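Local coordinates for beta sliding clamp (Bartonella birtlesii LL-WM9, PDB 6PTR), which probably tethers DNA polymerases and other proteins to DNA as a ring-shaped dimer, giving the polymerase its processivity, and is bound here by the antibiotic griselimycin, at residues 23-27 with 219-225; 330-334 with 355-359. All coordinates share one frame; numbering follows the deposited sequence. Where two conformers were deposited one is given.

Contact 1 of 2, residues 23-27 with 219-225; sequences GRVHR and KLLSEEI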
ATOM      1  N   GLY C  23     -20.330  -0.663   2.173  1.00 23.14           N
ATOM      2  CA  GLY C  23     -19.069  -1.325   1.922  1.00 24.99           C
ATOM      3  C   GLY C  23     -19.248  -2.648   1.211  1.00 25.39           C
ATOM      4  O   GLY C  23     -18.402  -3.045   0.405  1.00 35.11           O
ATOM      5  N   ARG C  24     -20.366  -3.325   1.470  1.00 27.36           N
ATOM      6  CA  ARG C  24     -20.611  -4.616   0.846  1.00 34.24           C
ATOM      7  C   ARG C  24     -20.990  -4.490  -0.623  1.00 34.27           C
ATOM      8  O   ARG C  24     -20.785  -5.442  -1.382  1.00 41.12           O
ATOM      9  CB  ARG C  24     -21.693  -5.369   1.618  1.00 29.77           C
ATOM     10  CG  ARG C  24     -21.184  -5.937   2.958  1.00 29.15           C
ATOM     11  CD  ARG C  24     -22.298  -6.567   3.798  1.00 42.60           C
ATOM     12  NE  ARG C  24     -21.816  -7.275   4.979  1.00 53.06           N
ATOM     13  CZ  ARG C  24     -22.608  -7.885   5.854  1.00 64.67           C
ATOM     14  NH1 ARG C  24     -23.924  -7.860   5.691  1.00 67.81           N
ATOM     15  NH2 ARG C  24     -22.086  -8.522   6.895  1.00 68.34           N
ATOM     16  N   VAL C  25     -21.544  -3.352  -1.056  1.00 22.94           N
ATOM     17  CA  VAL C  25     -22.060  -3.298  -2.424  1.00 18.91           C
ATOM     18  C   VAL C  25     -21.145  -2.499  -3.344  1.00 25.60           C
ATOM     19  O   VAL C  25     -20.997  -2.831  -4.526  1.00 25.99           O
ATOM     20  CB  VAL C  25     -23.493  -2.730  -2.469  1.00 24.70           C
ATOM     21  CG1 VAL C  25     -24.384  -3.499  -1.514  1.00 28.02           C
ATOM     22  CG2 VAL C  25     -23.493  -1.274  -2.134  1.00 31.10           C
ATOM     23  N   HIS C  26     -20.486  -1.475  -2.802  1.00 22.51           N
ATOM     24  CA  HIS C  26     -19.815  -0.503  -3.656  1.00 26.95           C
ATOM     25  C   HIS C  26     -18.645  -1.106  -4.420  1.00 29.05           C
ATOM     26  O   HIS C  26     -18.334  -0.638  -5.520  1.00 33.30           O
ATOM     27  CB  HIS C  26     -19.356   0.711  -2.824  1.00 26.24           C
ATOM     28  CG  HIS C  26     -18.017   0.553  -2.181  1.00 27.77           C
ATOM     29  ND1 HIS C  26     -17.814  -0.201  -1.043  1.00 28.03           N
ATOM     30  CD2 HIS C  26     -16.811   1.082  -2.497  1.00 31.02           C
ATOM     31  CE1 HIS C  26     -16.538  -0.150  -0.703  1.00 35.78           C
ATOM     32  NE2 HIS C  26     -15.906   0.618  -1.572  1.00 32.53           N
ATOM     33  N   ARG C  27     -17.984  -2.131  -3.875  1.00 29.14           N
ATOM     34  CA  ARG C  27     -16.790  -2.638  -4.542  1.00 34.76           C
ATOM     35  C   ARG C  27     -17.092  -3.371  -5.848  1.00 31.25           C
ATOM     36  O   ARG C  27     -16.154  -3.701  -6.582  1.00 32.35           O
ATOM     37  CB  ARG C  27     -15.986  -3.550  -3.600  1.00 44.58           C
ATOM     38  CG  ARG C  27     -16.726  -4.108  -2.382  1.00 49.35           C
ATOM     39  CD  ARG C  27     -15.757  -4.902  -1.470  1.00 53.93           C
ATOM     40  NE  ARG C  27     -16.427  -5.937  -0.678  1.00 55.15           N
ATOM     41  CZ  ARG C  27     -16.520  -5.941   0.651  1.00 58.73           C
ATOM     42  NH1 ARG C  27     -15.979  -4.960   1.364  1.00 62.64           N
ATOM     43  NH2 ARG C  27     -17.152  -6.933   1.270  1.00 51.25           N
ATOM     44  N   LYS C 219     -14.841 -12.017  -0.366  1.00 22.47           N
ATOM     45  CA  LYS C 219     -14.679 -10.877   0.536  1.00 22.60           C
ATOM     46  C   LYS C 219     -15.781 -10.850   1.594  1.00 25.14           C
ATOM     47  O   LYS C 219     -15.527 -10.529   2.761  1.00 23.51           O
ATOM     48  CB  LYS C 219     -14.676  -9.564  -0.246  1.00 25.09           C
ATOM     49  CG  LYS C 219     -13.429  -9.337  -1.093  1.00 29.03           C
ATOM     50  CD  LYS C 219     -13.642  -8.152  -2.025  1.00 41.26           C
ATOM     51  CE  LYS C 219     -12.465  -7.931  -2.960  1.00 52.73           C
ATOM     52  NZ  LYS C 219     -12.743  -6.803  -3.898  1.00 55.00           N
ATOM     53  N   LEU C 220     -17.014 -11.174   1.204  1.00 22.87           N
ATOM     54  CA  LEU C 220     -18.079 -11.238   2.199  1.00 27.04           C
ATOM     55  C   LEU C 220     -17.860 -12.401   3.157  1.00 23.72           C
ATOM     56  O   LEU C 220     -17.968 -12.239   4.377  1.00 28.04           O
ATOM     57  CB  LEU C 220     -19.433 -11.359   1.501  1.00 25.29           C
ATOM     58  CG  LEU C 220     -20.589 -11.558   2.485  1.00 29.74           C
ATOM     59  CD1 LEU C 220     -20.767 -10.320   3.398  1.00 33.48           C
ATOM     60  CD2 LEU C 220     -21.876 -11.875   1.754  1.00 35.16           C
ATOM     61  N   LEU C 221     -17.534 -13.580   2.616  1.00 21.44           N
ATOM     62  CA  LEU C 221     -17.341 -14.761   3.449  1.00 23.69           C
ATOM     63  C   LEU C 221     -16.170 -14.604   4.417  1.00 27.35           C
ATOM     64  O   LEU C 221     -16.183 -15.210   5.494  1.00 29.70           O
ATOM     65  CB  LEU C 221     -17.150 -15.989   2.561  1.00 24.97           C
ATOM     66  CG  LEU C 221     -18.438 -16.399   1.838  1.00 21.72           C
ATOM     67  CD1 LEU C 221     -18.167 -17.498   0.837  1.00 23.67           C
ATOM     68  CD2 LEU C 221     -19.462 -16.867   2.851  1.00 24.53           C
ATOM     69  N   SER C 222     -15.154 -13.806   4.057  1.00 28.55           N
ATOM     70  CA  SER C 222     -14.018 -13.585   4.949  0.58 29.99           C
ATOM     71  C   SER C 222     -14.443 -12.983   6.280  1.00 33.86           C
ATOM     72  O   SER C 222     -13.691 -13.062   7.260  1.00 38.31           O
ATOM     73  CB  SER C 222     -12.991 -12.669   4.277  0.58 30.20           C
ATOM     74  OG  SER C 222     -13.530 -11.369   4.093  0.58 31.24           O
ATOM     75  N   GLU C 223     -15.621 -12.381   6.339  1.00 30.76           N
ATOM     76  CA  GLU C 223     -16.098 -11.821   7.597  1.00 33.57           C
ATOM     77  C   GLU C 223     -16.668 -12.879   8.542  1.00 39.61           C
ATOM     78  O   GLU C 223     -17.130 -12.521   9.636  1.00 41.10           O
ATOM     79  CB  GLU C 223     -17.150 -10.753   7.322  1.00 37.73           C
ATOM     80  CG  GLU C 223     -16.742  -9.723   6.295  1.00 36.85           C
ATOM     81  CD  GLU C 223     -17.864  -8.717   6.020  1.00 52.34           C
ATOM     82  OE1 GLU C 223     -18.885  -8.740   6.746  1.00 56.39           O
ATOM     83  OE2 GLU C 223     -17.731  -7.907   5.078  1.00 57.21           O
ATOM     84  N   GLU C 224     -16.641 -14.156   8.148  1.00 37.11           N
ATOM     85  CA  GLU C 224     -17.154 -15.270   8.941  1.00 43.14           C
ATOM     86  C   GLU C 224     -18.662 -15.137   9.141  1.00 40.32           C
ATOM     87  O   GLU C 224     -19.120 -14.765  10.224  1.00 39.69           O
ATOM     88  CB  GLU C 224     -16.424 -15.359  10.285  1.00 45.05           C
ATOM     89  N   ILE C 225     -19.432 -15.451   8.092  1.00 33.43           N
ATOM     90  CA  ILE C 225     -20.886 -15.306   8.086  1.00 38.22           C
ATOM     91  C   ILE C 225     -21.536 -16.522   8.734  1.00 43.27           C
ATOM     92  O   ILE C 225     -21.155 -17.669   8.469  1.00 47.06           O
ATOM     93  CB  ILE C 225     -21.384 -15.113   6.641  1.00 40.05           C
ATOM     94  CG1 ILE C 225     -20.638 -13.951   5.981  1.00 39.58           C
ATOM     95  CG2 ILE C 225     -22.891 -14.890   6.616  1.00 37.35           C
ATOM     96  CD1 ILE C 225     -20.715 -12.644   6.772  1.00 40.77           C
TER
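Arg24 NH2 donates to Glu223 OE1 over 3.2 Å in a nearly straight hydrogen bond (165° at the hydrogen) that also serves as a salt bridge. The carboxylate oxygen lies in the guanidinium plane and is approached from its syn side, somewhat out of the carboxylate plane; the two flat groups are turned 30° from each other. The second oxygen, Glu223 OE2, faces the edge of the other guanidinium, where Arg27 NH2 stands 4.0 Å off; this is a long salt bridge, with the planes almost perpendicular. One carboxylate is thus shared by two arginines, whose long chains let them reach from the end of helix 15-26 to the turn that follows helix 211-221. Extended from CG to NE, the Arg24 chain carries its guanidinium to Leu220, whose CD1 covers one face, 3.6 Å from Arg24 NE. The contact buries that nitrogen without a hydrogen-bond partner. Arg27 and Lys219 run antiparallel, flank to flank, with Arg27 NE 3.8 Å from Lys219 CD. The like charge of Lys219 is turned to Glu216, its salt-bridge partner. On the side toward the sheet, Leu220 rests on Val245 and Phe247 of strand 245-250, while Leu221 packs on helix 142-152, so the contact joins the C-terminal ends of helices 15-26 and 211-221 against the sheet that runs through both domains.

Contact 2 of 2, residues 330-334 with 355-359; sequences LEIGF and LSDAV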
ATOM      1  N   LEU C 330      15.764 -37.752  -8.095  1.00 28.97           N
ATOM      2  CA  LEU C 330      15.039 -37.027  -9.126  1.00 29.65           C
ATOM      3  C   LEU C 330      15.425 -35.563  -9.063  1.00 23.55           C
ATOM      4  O   LEU C 330      15.511 -34.991  -7.976  1.00 27.42           O
ATOM      5  CB  LEU C 330      13.525 -37.183  -8.947  1.00 27.80           C
ATOM      6  CG  LEU C 330      12.577 -36.377  -9.835  1.00 29.55           C
ATOM      7  CD1 LEU C 330      12.734 -36.754 -11.300  1.00 26.34           C
ATOM      8  CD2 LEU C 330      11.145 -36.607  -9.391  1.00 28.41           C
ATOM      9  N   GLU C 331      15.640 -34.962 -10.233  1.00 21.41           N
ATOM     10  CA  GLU C 331      15.779 -33.519 -10.367  1.00 20.57           C
ATOM     11  C   GLU C 331      14.551 -33.002 -11.104  1.00 20.44           C
ATOM     12  O   GLU C 331      14.254 -33.459 -12.218  1.00 22.11           O
ATOM     13  CB  GLU C 331      17.055 -33.149 -11.128  1.00 27.60           C
ATOM     14  CG  GLU C 331      18.336 -33.522 -10.422  1.00 31.74           C
ATOM     15  CD  GLU C 331      19.551 -32.821 -11.035  1.00 42.13           C
ATOM     16  OE1 GLU C 331      20.028 -33.274 -12.089  1.00 45.39           O
ATOM     17  OE2 GLU C 331      20.005 -31.804 -10.468  1.00 48.88           O
ATOM     18  N   ILE C 332      13.829 -32.085 -10.478  1.00 19.01           N
ATOM     19  CA  ILE C 332      12.573 -31.593 -11.021  1.00 19.37           C
ATOM     20  C   ILE C 332      12.439 -30.125 -10.663  1.00 20.23           C
ATOM     21  O   ILE C 332      12.794 -29.701  -9.554  1.00 20.33           O
ATOM     22  CB  ILE C 332      11.380 -32.437 -10.500  1.00 18.13           C
ATOM     23  CG1 ILE C 332      10.068 -32.015 -11.176  1.00 17.37           C
ATOM     24  CG2 ILE C 332      11.267 -32.332  -8.980  1.00 18.09           C
ATOM     25  CD1 ILE C 332       8.925 -33.068 -10.946  1.00 19.32           C
ATOM     26  N   GLY C 333      11.935 -29.340 -11.608  1.00 15.25           N
ATOM     27  CA  GLY C 333      11.802 -27.909 -11.432  1.00 15.42           C
ATOM     28  C   GLY C 333      10.340 -27.531 -11.298  1.00 16.86           C
ATOM     29  O   GLY C 333       9.470 -28.167 -11.887  1.00 17.22           O
ATOM     30  N   PHE C 334      10.088 -26.458 -10.559  1.00 15.53           N
ATOM     31  CA  PHE C 334       8.766 -25.859 -10.416  1.00 15.33           C
ATOM     32  C   PHE C 334       8.894 -24.347 -10.366  1.00 20.17           C
ATOM     33  O   PHE C 334       9.938 -23.802 -10.013  1.00 17.11           O
ATOM     34  CB  PHE C 334       8.055 -26.311  -9.123  1.00 15.25           C
ATOM     35  CG  PHE C 334       7.700 -27.763  -9.100  1.00 17.31           C
ATOM     36  CD1 PHE C 334       6.621 -28.236  -9.835  1.00 14.82           C
ATOM     37  CD2 PHE C 334       8.436 -28.659  -8.338  1.00 18.58           C
ATOM     38  CE1 PHE C 334       6.285 -29.586  -9.807  1.00 14.96           C
ATOM     39  CE2 PHE C 334       8.115 -30.009  -8.318  1.00 22.23           C
ATOM     40  CZ  PHE C 334       7.035 -30.471  -9.046  1.00 20.50           C
ATOM     41  N   LEU C 355       5.212 -37.751  -7.069  1.00 18.99           N
ATOM     42  CA  LEU C 355       5.932 -37.347  -8.262  1.00 18.21           C
ATOM     43  C   LEU C 355       6.073 -38.522  -9.212  1.00 18.86           C
ATOM     44  O   LEU C 355       6.029 -39.689  -8.815  1.00 22.80           O
ATOM     45  CB  LEU C 355       7.334 -36.813  -7.904  1.00 19.57           C
ATOM     46  CG  LEU C 355       7.283 -35.677  -6.886  1.00 26.18           C
ATOM     47  CD1 LEU C 355       8.667 -35.370  -6.334  1.00 29.69           C
ATOM     48  CD2 LEU C 355       6.665 -34.456  -7.565  1.00 20.24           C
ATOM     49  N   SER C 356       6.308 -38.184 -10.474  1.00 22.04           N
ATOM     50  CA  SER C 356       6.663 -39.186 -11.463  1.00 27.97           C
ATOM     51  C   SER C 356       8.036 -38.804 -12.006  1.00 36.13           C
ATOM     52  O   SER C 356       9.041 -38.894 -11.294  1.00 44.70           O
ATOM     53  CB  SER C 356       5.599 -39.243 -12.563  1.00 30.33           C
ATOM     54  OG  SER C 356       5.768 -40.388 -13.364  1.00 40.70           O
ATOM     55  N   ASP C 357       8.085 -38.330 -13.239  1.00 28.68           N
ATOM     56  CA  ASP C 357       9.333 -37.889 -13.841  1.00 25.87           C
ATOM     57  C   ASP C 357       9.384 -36.361 -13.860  1.00 21.69           C
ATOM     58  O   ASP C 357       8.487 -35.663 -13.380  1.00 21.46           O
ATOM     59  CB  ASP C 357       9.484 -38.465 -15.250  1.00 27.17           C
ATOM     60  CG  ASP C 357       8.316 -38.103 -16.146  1.00 37.65           C
ATOM     61  OD1 ASP C 357       8.190 -36.914 -16.511  1.00 36.40           O
ATOM     62  OD2 ASP C 357       7.506 -38.998 -16.475  1.00 46.87           O
ATOM     63  N   ALA C 358      10.455 -35.830 -14.452  1.00 19.53           N
ATOM     64  CA  ALA C 358      10.715 -34.405 -14.324  1.00 19.68           C
ATOM     65  C   ALA C 358       9.771 -33.532 -15.141  1.00 16.34           C
ATOM     66  O   ALA C 358       9.739 -32.318 -14.920  1.00 23.63           O
ATOM     67  CB  ALA C 358      12.163 -34.121 -14.737  1.00 23.78           C
ATOM     68  N   VAL C 359       9.025 -34.088 -16.090  1.00 17.14           N
ATOM     69  CA  VAL C 359       8.108 -33.231 -16.831  1.00 19.46           C
ATOM     70  C   VAL C 359       6.658 -33.681 -16.683  1.00 24.99           C
ATOM     71  O   VAL C 359       5.811 -33.312 -17.491  1.00 26.82           O
ATOM     72  CB  VAL C 359       8.512 -33.118 -18.312  1.00 25.81           C
ATOM     73  CG1 VAL C 359       9.861 -32.392 -18.414  1.00 30.63           C
ATOM     74  CG2 VAL C 359       8.571 -34.490 -18.970  1.00 29.46           C
TER
HETATM   75  O   HOH W   1      11.576 -30.381 -14.378  1.00 16.45           O
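Leu330 and Ile332, two residues apart on the strand and both with CB directed at the loop, carry the apolar part of this contact. The CG of Leu330 is anti to the backbone N (chi1 173°), which directs the isobutyl group at the loop, with CD2 4.1 Å from Leu355 CB, while CD1 reaches toward Ala358. Ile332 CD1 lies 4.3 Å from Leu355 CD2, and the same methyl of Leu355 meets the edge of the Phe334 ring. Branched aliphatic chains suit these places because they pack between strand and loop and need no polar partners. Methyl-to-backbone contacts come next: Ile332 CD1 is 3.6 Å from Asp357 O, and the small Ala358 brings its CB to 3.3 Å from Glu331 O. No direct hydrogen bond crosses; instead, one water accepts from Gly333 N (3.0 Å) and donates to Ala358 O (2.7 Å). Within the loop, Asp357 OD1 uses its anti lone pair to accept from Val359 N. That bond makes an Asx turn, which shapes the bend between strands 350-355 and 362-366. The arrangement is a loop of one sheet closing over the edge strand of the other in a DNA-clamp domain, and Val359, next in the loop, packs on a modified side chain of the bound griselimycin.

In the fold
The two contacts do not touch: their centres are 40 Å apart, their nearest atoms about 28 Å, and they follow one another along the chain. Contact 1 bridges the N-terminal and central domains, linking two of the helices that, as in other sliding clamps, line the inner, DNA-facing side of the ring. Contact 2 stays within the C-terminal domain and joins its two sheets. The griselimycin lies beside contact 2, at its loop. Both involve an eight-stranded sheet shared by successive domains: contact 1 lies over the first, and the loop of contact 2 connects two strands of the second.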